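Local coordinates for protein CG4930 (Drosophila melanogaster, PDB 3ISM) that inhibits endonuclease G, the nuclease with which it forms an inhibitory complex, at residues K38-R43 and D60-A65; K87-L92 and R128-K133; E254-L259 and E275-Y280. The protein carries 1 engineered substitution. One frame throughout, in Å; residues are numbered along the deposited sequence. Where two conformers were deposited one is given.

Overall arrangement
The three contacts lie in an all-helical chain and follow one another in series. Interaction 1 joins helix 32-43 to helix 52-75. Interaction 2 joins helix 81-102 to helix 124-132. Their centres are about 20 Å apart, and both fall in the Ku C-terminal-domain-like range. Helices 52-75 and 81-102 are consecutive and link the two contacts along the chain. Interaction 3 joins helices 238-261 and 267-287. Its centre is about 80 Å from that of interaction 1 and about 84 Å from that of interaction 2, across the centre of the chain. Residues 175-218 between the two regions are not modelled. The inhibitor is thus an extended molecule with two well-separated helical bodies, probably joined by a flexible linker.

Interaction 1 of 3, residues K38-R43 and D60-A65; sequences KLIETR and DRTAAA
Thr62 CG2 makes both of the close contacts, reaching Leu39 and Ile40 at once. Thr62 CG2 lies 3.7 Å from Leu39 CB and the same distance from Ile40 CD1. As a third approach, Leu39 CD1 is 3.9 Å from Thr62 CG2. The contact is apolar, with no hydrogen bond between 38-43 and 60-65. Thr62 is set by its own first torsion (chi1 -51°), which puts CG2 anti to the backbone N and OG1 beside that N. The hydroxyl is hydrogen-bonded to Asn58 O, one turn back on its helix, and this bond would fix the rotation of the methyl. Within helix 32-43, the Arg43 guanidinium lies with one face over Leu39 CD2. Arg43 also forms a cation-pi pair with Tyr25, and its NH1 is hydrogen-bonded to Asp24 O. The backbone of Arg43 ties the helices together, because its O accepts a bond from Asn58 ND2. The contact belongs to the Ku C-terminal-domain-like region. It seats helix 32-43 against helix 52-75, while helix 81-102 lies alongside, with Asp98 touching Ile40 and Tyr95 touching Ala63.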
loop_
_atom_site.group_PDB
_atom_site.type_symbol
_atom_site.label_atom_id
_atom_site.label_comp_id
_atom_site.label_asym_id
_atom_site.label_seq_id
_atom_site.Cartn_x
_atom_site.Cartn_y
_atom_site.Cartn_z
ATOM N N LYS C 38 34.172 12.847 -0.311
ATOM C CA LYS C 38 33.593 14.024 -0.971
ATOM C C LYS C 38 33.235 13.697 -2.408
ATOM O O LYS C 38 32.198 14.131 -2.904
ATOM C CB LYS C 38 34.533 15.235 -0.911
ATOM C CG LYS C 38 33.880 16.559 -1.328
ATOM C CD LYS C 38 34.916 17.683 -1.489
ATOM C CE LYS C 38 34.330 18.876 -2.236
ATOM N NZ LYS C 38 35.341 19.957 -2.435
ATOM N N LEU C 39 34.092 12.912 -3.059
ATOM C CA LEU C 39 33.843 12.453 -4.419
ATOM C C LEU C 39 32.601 11.549 -4.513
ATOM O O LEU C 39 31.769 11.734 -5.389
ATOM C CB LEU C 39 35.074 11.728 -4.968
ATOM C CG LEU C 39 36.356 12.551 -5.143
ATOM C CD1 LEU C 39 37.529 11.615 -5.388
ATOM C CD2 LEU C 39 36.202 13.597 -6.259
ATOM N N ILE C 40 32.497 10.569 -3.614
ATOM C CA ILE C 40 31.292 9.736 -3.513
ATOM C C ILE C 40 30.045 10.581 -3.278
ATOM O O ILE C 40 29.035 10.426 -3.968
ATOM C CB ILE C 40 31.438 8.689 -2.377
ATOM C CG1 ILE C 40 32.668 7.818 -2.632
ATOM C CG2 ILE C 40 30.167 7.831 -2.241
ATOM C CD1 ILE C 40 32.559 6.951 -3.921
ATOM N N GLU C 41 30.134 11.494 -2.318
ATOM C CA GLU C 41 28.984 12.286 -1.894
ATOM C C GLU C 41 28.450 13.181 -3.007
ATOM O O GLU C 41 27.241 13.337 -3.154
ATOM C CB GLU C 41 29.361 13.110 -0.667
ATOM C CG GLU C 41 28.323 14.110 -0.202
ATOM C CD GLU C 41 28.935 15.183 0.678
ATOM O OE1 GLU C 41 30.027 14.933 1.245
ATOM O OE2 GLU C 41 28.329 16.270 0.795
ATOM N N THR C 42 29.355 13.739 -3.803
ATOM C CA THR C 42 28.985 14.676 -4.865
ATOM C C THR C 42 28.788 14.028 -6.255
ATOM O O THR C 42 27.988 14.512 -7.055
ATOM C CB THR C 42 30.032 15.808 -4.972
ATOM O OG1 THR C 42 31.330 15.230 -5.169
ATOM C CG2 THR C 42 30.060 16.634 -3.690
ATOM N N ARG C 43 29.511 12.944 -6.542
ATOM C CA ARG C 43 29.514 12.367 -7.896
ATOM C C ARG C 43 28.795 11.026 -8.008
ATOM O O ARG C 43 28.472 10.572 -9.113
ATOM C CB ARG C 43 30.944 12.231 -8.422
ATOM C CG ARG C 43 31.770 13.496 -8.261
ATOM C CD ARG C 43 32.872 13.594 -9.291
ATOM N NE ARG C 43 33.636 14.830 -9.140
ATOM C CZ ARG C 43 34.825 15.048 -9.698
ATOM N NH1 ARG C 43 35.390 14.112 -10.450
ATOM N NH2 ARG C 43 35.450 16.202 -9.507
ATOM N N ASP C 60 33.453 4.155 -10.642
ATOM C CA ASP C 60 34.647 3.439 -11.134
ATOM C C ASP C 60 35.896 4.335 -11.098
ATOM O O ASP C 60 36.969 3.875 -10.707
ATOM C CB ASP C 60 34.413 2.886 -12.540
ATOM C CG ASP C 60 35.583 2.037 -13.051
ATOM O OD1 ASP C 60 36.720 2.540 -13.173
ATOM O OD2 ASP C 60 35.352 0.853 -13.366
ATOM N N ARG C 61 35.749 5.608 -11.477
ATOM C CA ARG C 61 36.847 6.569 -11.396
ATOM C C ARG C 61 37.222 6.952 -9.960
ATOM O O ARG C 61 38.377 7.214 -9.674
ATOM C CB ARG C 61 36.531 7.841 -12.186
ATOM C CG ARG C 61 36.566 7.699 -13.707
ATOM C CD ARG C 61 37.997 7.621 -14.254
ATOM N NE ARG C 61 38.790 8.833 -13.998
ATOM C CZ ARG C 61 38.740 9.944 -14.739
ATOM N NH1 ARG C 61 37.926 10.022 -15.787
ATOM N NH2 ARG C 61 39.502 10.987 -14.423
ATOM N N THR C 62 36.254 7.022 -9.063
ATOM C CA THR C 62 36.578 7.251 -7.657
ATOM C C THR C 62 37.296 6.033 -7.036
ATOM O O THR C 62 38.325 6.172 -6.351
ATOM C CB THR C 62 35.329 7.642 -6.827
ATOM O OG1 THR C 62 34.643 8.724 -7.480
ATOM C CG2 THR C 62 35.762 8.102 -5.435
ATOM N N ALA C 63 36.750 4.845 -7.296
ATOM C CA ALA C 63 37.352 3.601 -6.856
ATOM C C ALA C 63 38.813 3.481 -7.304
ATOM O O ALA C 63 39.670 3.084 -6.512
ATOM C CB ALA C 63 36.548 2.422 -7.385
ATOM N N ALA C 64 39.084 3.810 -8.567
ATOM C CA ALA C 64 40.421 3.651 -9.146
ATOM C C ALA C 64 41.409 4.598 -8.486
ATOM O O ALA C 64 42.567 4.236 -8.236
ATOM C CB ALA C 64 40.401 3.862 -10.676
ATOM N N ALA C 65 40.955 5.807 -8.187
ATOM C CA ALA C 65 41.787 6.763 -7.461
ATOM C C ALA C 65 42.070 6.294 -6.020
ATOM O O ALA C 65 43.187 6.453 -5.503
ATOM C CB ALA C 65 41.124 8.135 -7.460
#

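Interaction 2 of 3, residues K87-L92 and R128-K133; sequences KASQLL and RDVLVK
Leu92 and Leu131 meet methyl to methyl between helix 81-102 and helix 124-132, in the helical bundle of the Ku C-terminal-domain-like region. This is the tight half of the contact. Leu92 CD2 and Leu131 CD2 are 3.4 Å apart, closer than usual for two carbons, and the side chains cross at about a right angle. Leu92 starts towards the other helix. Leu131 does not, but its end swings across, and CD2 does its touching across this contact. Both leucines are buried. Tyr107, Trp110 and Ile111 of helix 104-120 also pack on Leu92, so Leu92 is held between helix 124-132 and helix 104-120.

The other half is looser, and on the Val130 side it is nearer to solvent. Here Val130, which is partly exposed, lies against Ser89, which is buried. Val130 CG1 is 3.6 Å from Ser89 OG and 4.0 Å from Ser89 CB. Val130 CG2 is 3.9 Å from Ser89 OG. The serine torsion (chi1 175°) turns OG anti to the backbone N and carries it to the valine. The pair is a plain van der Waals contact, and no hydrogen bond joins the two segments. Leu136 touches Val130 and Lys134 touches Ser89, so the chain after the helix borders this side.

Leu91, next to Leu92, faces a different way and packs on Val69 and Ile70 of helix 52-75. The helix that carries Val130 and Leu131 widens into a pi-type turn at 128-132, where Lys133 N bonds to Arg128 O at 3.1 Å.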
loop_
_atom_site.group_PDB
_atom_site.type_symbol
_atom_site.label_atom_id
_atom_site.label_comp_id
_atom_site.label_asym_id
_atom_site.label_seq_id
_atom_site.Cartn_x
_atom_site.Cartn_y
_atom_site.Cartn_z
ATOM N N LYS C 87 46.305 5.478 7.376
ATOM C CA LYS C 87 45.564 6.125 6.290
ATOM C C LYS C 87 45.034 5.103 5.263
ATOM O O LYS C 87 43.875 5.169 4.845
ATOM C CB LYS C 87 46.448 7.181 5.603
ATOM C CG LYS C 87 46.577 8.465 6.395
ATOM C CD LYS C 87 47.536 9.439 5.735
ATOM C CE LYS C 87 47.588 10.755 6.500
ATOM N NZ LYS C 87 48.685 11.614 6.002
ATOM N N ALA C 88 45.878 4.149 4.884
ATOM C CA ALA C 88 45.493 3.113 3.929
ATOM C C ALA C 88 44.380 2.221 4.457
ATOM O O ALA C 88 43.434 1.911 3.742
ATOM C CB ALA C 88 46.689 2.285 3.542
ATOM N N SER C 89 44.490 1.840 5.722
ATOM C CA SER C 89 43.493 1.014 6.407
ATOM C C SER C 89 42.100 1.682 6.404
ATOM O O SER C 89 41.100 1.080 5.991
ATOM C CB SER C 89 43.989 0.747 7.834
ATOM O OG SER C 89 43.036 0.040 8.606
ATOM N N GLN C 90 42.057 2.942 6.838
ATOM C CA GLN C 90 40.813 3.707 6.866
ATOM C C GLN C 90 40.193 3.918 5.487
ATOM O O GLN C 90 38.990 3.761 5.326
ATOM C CB GLN C 90 41.036 5.058 7.540
ATOM C CG GLN C 90 41.348 4.971 9.025
ATOM C CD GLN C 90 41.431 6.334 9.682
ATOM O OE1 GLN C 90 40.751 7.276 9.268
ATOM N NE2 GLN C 90 42.252 6.444 10.732
ATOM N N LEU C 91 41.006 4.289 4.502
ATOM C CA LEU C 91 40.528 4.432 3.115
ATOM C C LEU C 91 40.060 3.083 2.554
ATOM O O LEU C 91 38.997 3.010 1.930
ATOM C CB LEU C 91 41.589 5.075 2.195
ATOM C CG LEU C 91 41.209 5.288 0.705
ATOM C CD1 LEU C 91 39.940 6.092 0.565
ATOM C CD2 LEU C 91 42.334 5.962 -0.071
ATOM N N LEU C 92 40.821 2.020 2.806
ATOM C CA LEU C 92 40.446 0.694 2.315
ATOM C C LEU C 92 39.080 0.262 2.846
ATOM O O LEU C 92 38.238 -0.216 2.089
ATOM C CB LEU C 92 41.510 -0.351 2.664
ATOM C CG LEU C 92 41.355 -1.778 2.121
ATOM C CD1 LEU C 92 41.280 -1.753 0.620
ATOM C CD2 LEU C 92 42.539 -2.628 2.572
ATOM N N ARG C 128 47.680 -9.523 9.133
ATOM C CA ARG C 128 46.948 -10.067 10.274
ATOM C C ARG C 128 45.938 -9.103 10.904
ATOM O O ARG C 128 44.789 -9.481 11.148
ATOM C CB ARG C 128 47.916 -10.579 11.342
ATOM C CG ARG C 128 48.668 -11.838 10.938
ATOM C CD ARG C 128 49.454 -12.439 12.097
ATOM N NE ARG C 128 50.459 -11.499 12.595
ATOM C CZ ARG C 128 51.760 -11.582 12.333
ATOM N NH1 ARG C 128 52.240 -12.577 11.587
ATOM N NH2 ARG C 128 52.585 -10.667 12.829
ATOM N N ASP C 129 46.363 -7.866 11.159
ATOM C CA ASP C 129 45.570 -6.922 11.957
ATOM C C ASP C 129 44.547 -6.168 11.124
ATOM O O ASP C 129 43.490 -5.789 11.623
ATOM C CB ASP C 129 46.477 -5.912 12.674
ATOM C CG ASP C 129 47.502 -6.576 13.583
ATOM O OD1 ASP C 129 47.218 -7.675 14.108
ATOM O OD2 ASP C 129 48.597 -5.989 13.774
ATOM N N VAL C 130 44.868 -5.938 9.859
ATOM C CA VAL C 130 43.986 -5.181 8.994
ATOM C C VAL C 130 43.216 -6.073 8.013
ATOM O O VAL C 130 41.992 -6.220 8.157
ATOM C CB VAL C 130 44.716 -4.012 8.274
ATOM C CG1 VAL C 130 43.752 -3.249 7.408
ATOM C CG2 VAL C 130 45.353 -3.059 9.304
ATOM N N LEU C 131 43.898 -6.664 7.029
ATOM C CA LEU C 131 43.183 -7.388 5.971
ATOM C C LEU C 131 42.392 -8.592 6.503
ATOM O O LEU C 131 41.244 -8.824 6.095
ATOM C CB LEU C 131 44.119 -7.807 4.836
ATOM C CG LEU C 131 44.777 -6.659 4.053
ATOM C CD1 LEU C 131 45.646 -7.142 2.876
ATOM C CD2 LEU C 131 43.729 -5.706 3.545
ATOM N N VAL C 132 43.011 -9.350 7.407
ATOM C CA VAL C 132 42.384 -10.534 7.978
ATOM C C VAL C 132 41.378 -10.150 9.078
ATOM O O VAL C 132 40.179 -10.445 8.953
ATOM C CB VAL C 132 43.430 -11.553 8.519
ATOM C CG1 VAL C 132 42.754 -12.663 9.319
ATOM C CG2 VAL C 132 44.260 -12.142 7.376
ATOM N N LYS C 133 41.848 -9.480 10.133
ATOM C CA LYS C 133 40.980 -9.183 11.276
ATOM C C LYS C 133 39.768 -8.324 10.921
ATOM O O LYS C 133 38.663 -8.587 11.392
ATOM C CB LYS C 133 41.743 -8.531 12.424
ATOM C CG LYS C 133 40.976 -8.613 13.740
ATOM C CD LYS C 133 41.580 -7.762 14.829
ATOM C CE LYS C 133 40.701 -7.829 16.083
ATOM N NZ LYS C 133 40.392 -6.454 16.575
#

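Interaction 3 of 3, residues E254-L259 and E275-Y280; sequences EIIWKL and ELLQEY
Ile255 opens the contact with its CG2 methyl, which lies 3.5 Å from Leu276 CD2. CG1 is anti to the backbone N (chi1 178°), and this turns CG2 into the position between the backbone N and the carbonyl carbon. The two side chains meet at a slant. Ile255 is exposed, so this pair forms the outer edge of the contact.

Ile256 comes next and points into the interface. It is buried and meets two leucines. Ile256 CG1 is 3.8 Å from Leu276 CD2. Ile256 CD1 runs on, 4.0 Å from Leu276 CG and 3.9 Å from Leu277 CD1. With CG1 and CD1 touching both, Ile256 fits between the two neighbouring leucines. Its side chain meets that of Leu277 at about a right angle. Leu276 CD2 in turn is shared by Ile255 and Ile256. All of these pairs are apolar, and no hydrogen bond crosses between 254-259 and 275-280.

Trp257 packs instead on Glu302 of helix 290-305, and its ring meets that of Phe261. One turn on from the leucine pair, Tyr280 adds a polar tie to the first helix, because its OH is hydrogen-bonded to Arg253 NH1.

Around this core, Tyr222 of helix 220-229 packs on Leu276, and Tyr292, Trp295 and Ile296 of helix 290-305 pack on Leu277. The two segments run roughly antiparallel, at 155°, and their axes come within 10.3 Å. Helices 238-261 and 267-287 are consecutive and joined by a short connection. The arrangement is an antiparallel helical hairpin within an all-helical bundle.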
loop_
_atom_site.group_PDB
_atom_site.type_symbol
_atom_site.label_atom_id
_atom_site.label_comp_id
_atom_site.label_asym_id
_atom_site.label_seq_id
_atom_site.Cartn_x
_atom_site.Cartn_y
_atom_site.Cartn_z
ATOM N N GLU C 254 -42.545 -2.015 19.461
ATOM C CA GLU C 254 -43.824 -2.549 19.944
ATOM C C GLU C 254 -43.946 -2.636 21.475
ATOM O O GLU C 254 -45.039 -2.463 22.023
ATOM C CB GLU C 254 -44.148 -3.896 19.285
ATOM C CG GLU C 254 -44.703 -3.781 17.857
ATOM C CD GLU C 254 -46.213 -3.503 17.793
ATOM O OE1 GLU C 254 -46.830 -3.163 18.830
ATOM O OE2 GLU C 254 -46.790 -3.631 16.689
ATOM N N ILE C 255 -42.834 -2.907 22.159
ATOM C CA ILE C 255 -42.838 -2.915 23.627
ATOM C C ILE C 255 -42.888 -1.481 24.196
ATOM O O ILE C 255 -43.553 -1.241 25.210
ATOM C CB ILE C 255 -41.665 -3.760 24.227
ATOM C CG1 ILE C 255 -41.673 -3.718 25.761
ATOM C CG2 ILE C 255 -40.329 -3.310 23.680
ATOM C CD1 ILE C 255 -40.539 -4.495 26.424
ATOM N N ILE C 256 -42.197 -0.546 23.530
ATOM C CA ILE C 256 -42.235 0.880 23.882
ATOM C C ILE C 256 -43.686 1.387 23.860
ATOM O O ILE C 256 -44.133 2.061 24.789
ATOM C CB ILE C 256 -41.343 1.734 22.927
ATOM C CG1 ILE C 256 -39.856 1.425 23.148
ATOM C CG2 ILE C 256 -41.594 3.234 23.120
ATOM C CD1 ILE C 256 -38.916 2.029 22.099
ATOM N N TRP C 257 -44.409 1.023 22.801
ATOM C CA TRP C 257 -45.821 1.354 22.647
ATOM C C TRP C 257 -46.699 0.687 23.718
ATOM O O TRP C 257 -47.732 1.231 24.093
ATOM C CB TRP C 257 -46.311 0.984 21.241
ATOM C CG TRP C 257 -47.483 1.805 20.767
ATOM C CD1 TRP C 257 -48.801 1.612 21.075
ATOM C CD2 TRP C 257 -47.440 2.942 19.892
ATOM N NE1 TRP C 257 -49.579 2.557 20.453
ATOM C CE2 TRP C 257 -48.771 3.387 19.720
ATOM C CE3 TRP C 257 -46.408 3.631 19.241
ATOM C CZ2 TRP C 257 -49.097 4.487 18.921
ATOM C CZ3 TRP C 257 -46.732 4.723 18.445
ATOM C CH2 TRP C 257 -48.068 5.141 18.294
ATOM N N LYS C 258 -46.286 -0.486 24.201
ATOM C CA LYS C 258 -46.977 -1.151 25.311
ATOM C C LYS C 258 -46.699 -0.446 26.638
ATOM O O LYS C 258 -47.631 -0.073 27.353
ATOM C CB LYS C 258 -46.586 -2.633 25.410
ATOM C CG LYS C 258 -47.670 -3.619 24.982
ATOM C CD LYS C 258 -47.534 -4.047 23.530
ATOM C CE LYS C 258 -48.582 -5.098 23.171
ATOM N NZ LYS C 258 -48.275 -5.757 21.874
ATOM N N LEU C 259 -45.413 -0.259 26.944
ATOM C CA LEU C 259 -44.955 0.394 28.178
ATOM C C LEU C 259 -45.640 1.735 28.441
ATOM O O LEU C 259 -45.951 2.077 29.586
ATOM C CB LEU C 259 -43.437 0.608 28.127
ATOM C CG LEU C 259 -42.517 -0.585 28.410
ATOM C CD1 LEU C 259 -41.186 -0.439 27.656
ATOM C CD2 LEU C 259 -42.284 -0.760 29.908
ATOM N N GLU C 275 -35.271 4.289 28.176
ATOM C CA GLU C 275 -34.072 3.459 28.230
ATOM C C GLU C 275 -33.858 2.779 26.880
ATOM O O GLU C 275 -32.791 2.910 26.269
ATOM C CB GLU C 275 -34.252 2.388 29.308
ATOM C CG GLU C 275 -33.114 2.249 30.301
ATOM C CD GLU C 275 -33.516 1.432 31.519
ATOM O OE1 GLU C 275 -34.653 1.612 32.006
ATOM O OE2 GLU C 275 -32.700 0.613 31.991
ATOM N N LEU C 276 -34.891 2.070 26.420
ATOM C CA LEU C 276 -34.843 1.329 25.160
ATOM C C LEU C 276 -34.787 2.247 23.934
ATOM O O LEU C 276 -34.021 1.992 23.001
ATOM C CB LEU C 276 -36.030 0.358 25.058
ATOM C CG LEU C 276 -36.206 -0.438 23.758
ATOM C CD1 LEU C 276 -34.949 -1.214 23.399
ATOM C CD2 LEU C 276 -37.380 -1.377 23.855
ATOM N N LEU C 277 -35.584 3.312 23.955
ATOM C CA LEU C 277 -35.695 4.236 22.829
ATOM C C LEU C 277 -34.378 4.921 22.488
ATOM O O LEU C 277 -34.123 5.226 21.322
ATOM C CB LEU C 277 -36.779 5.285 23.101
ATOM C CG LEU C 277 -37.253 6.205 21.966
ATOM C CD1 LEU C 277 -37.678 5.427 20.716
ATOM C CD2 LEU C 277 -38.386 7.108 22.456
ATOM N N GLN C 278 -33.545 5.155 23.501
ATOM C CA GLN C 278 -32.231 5.758 23.288
ATOM C C GLN C 278 -31.266 4.781 22.606
ATOM O O GLN C 278 -30.509 5.174 21.709
ATOM C CB GLN C 278 -31.642 6.286 24.600
ATOM C CG GLN C 278 -30.441 7.217 24.402
ATOM C CD GLN C 278 -29.930 7.830 25.692
ATOM O OE1 GLN C 278 -30.082 7.258 26.774
ATOM N NE2 GLN C 278 -29.307 9.000 25.582
ATOM N N GLU C 279 -31.311 3.515 23.019
ATOM C CA GLU C 279 -30.441 2.523 22.410
ATOM C C GLU C 279 -30.941 2.038 21.049
ATOM O O GLU C 279 -30.138 1.818 20.135
ATOM C CB GLU C 279 -30.123 1.375 23.372
ATOM C CG GLU C 279 -29.265 1.798 24.578
ATOM C CD GLU C 279 -28.286 2.931 24.274
ATOM O OE1 GLU C 279 -27.494 2.816 23.307
ATOM O OE2 GLU C 279 -28.306 3.938 25.015
ATOM N N TYR C 280 -32.258 1.912 20.894
ATOM C CA TYR C 280 -32.822 1.599 19.591
ATOM C C TYR C 280 -32.497 2.718 18.590
ATOM O O TYR C 280 -32.112 2.431 17.455
ATOM C CB TYR C 280 -34.324 1.314 19.676
ATOM C CG TYR C 280 -35.030 1.345 18.342
ATOM C CD1 TYR C 280 -34.598 0.556 17.272
ATOM C CD2 TYR C 280 -36.135 2.158 18.149
ATOM C CE1 TYR C 280 -35.240 0.607 16.044
ATOM C CE2 TYR C 280 -36.791 2.200 16.931
ATOM C CZ TYR C 280 -36.341 1.427 15.886
ATOM O OH TYR C 280 -37.001 1.485 14.683
#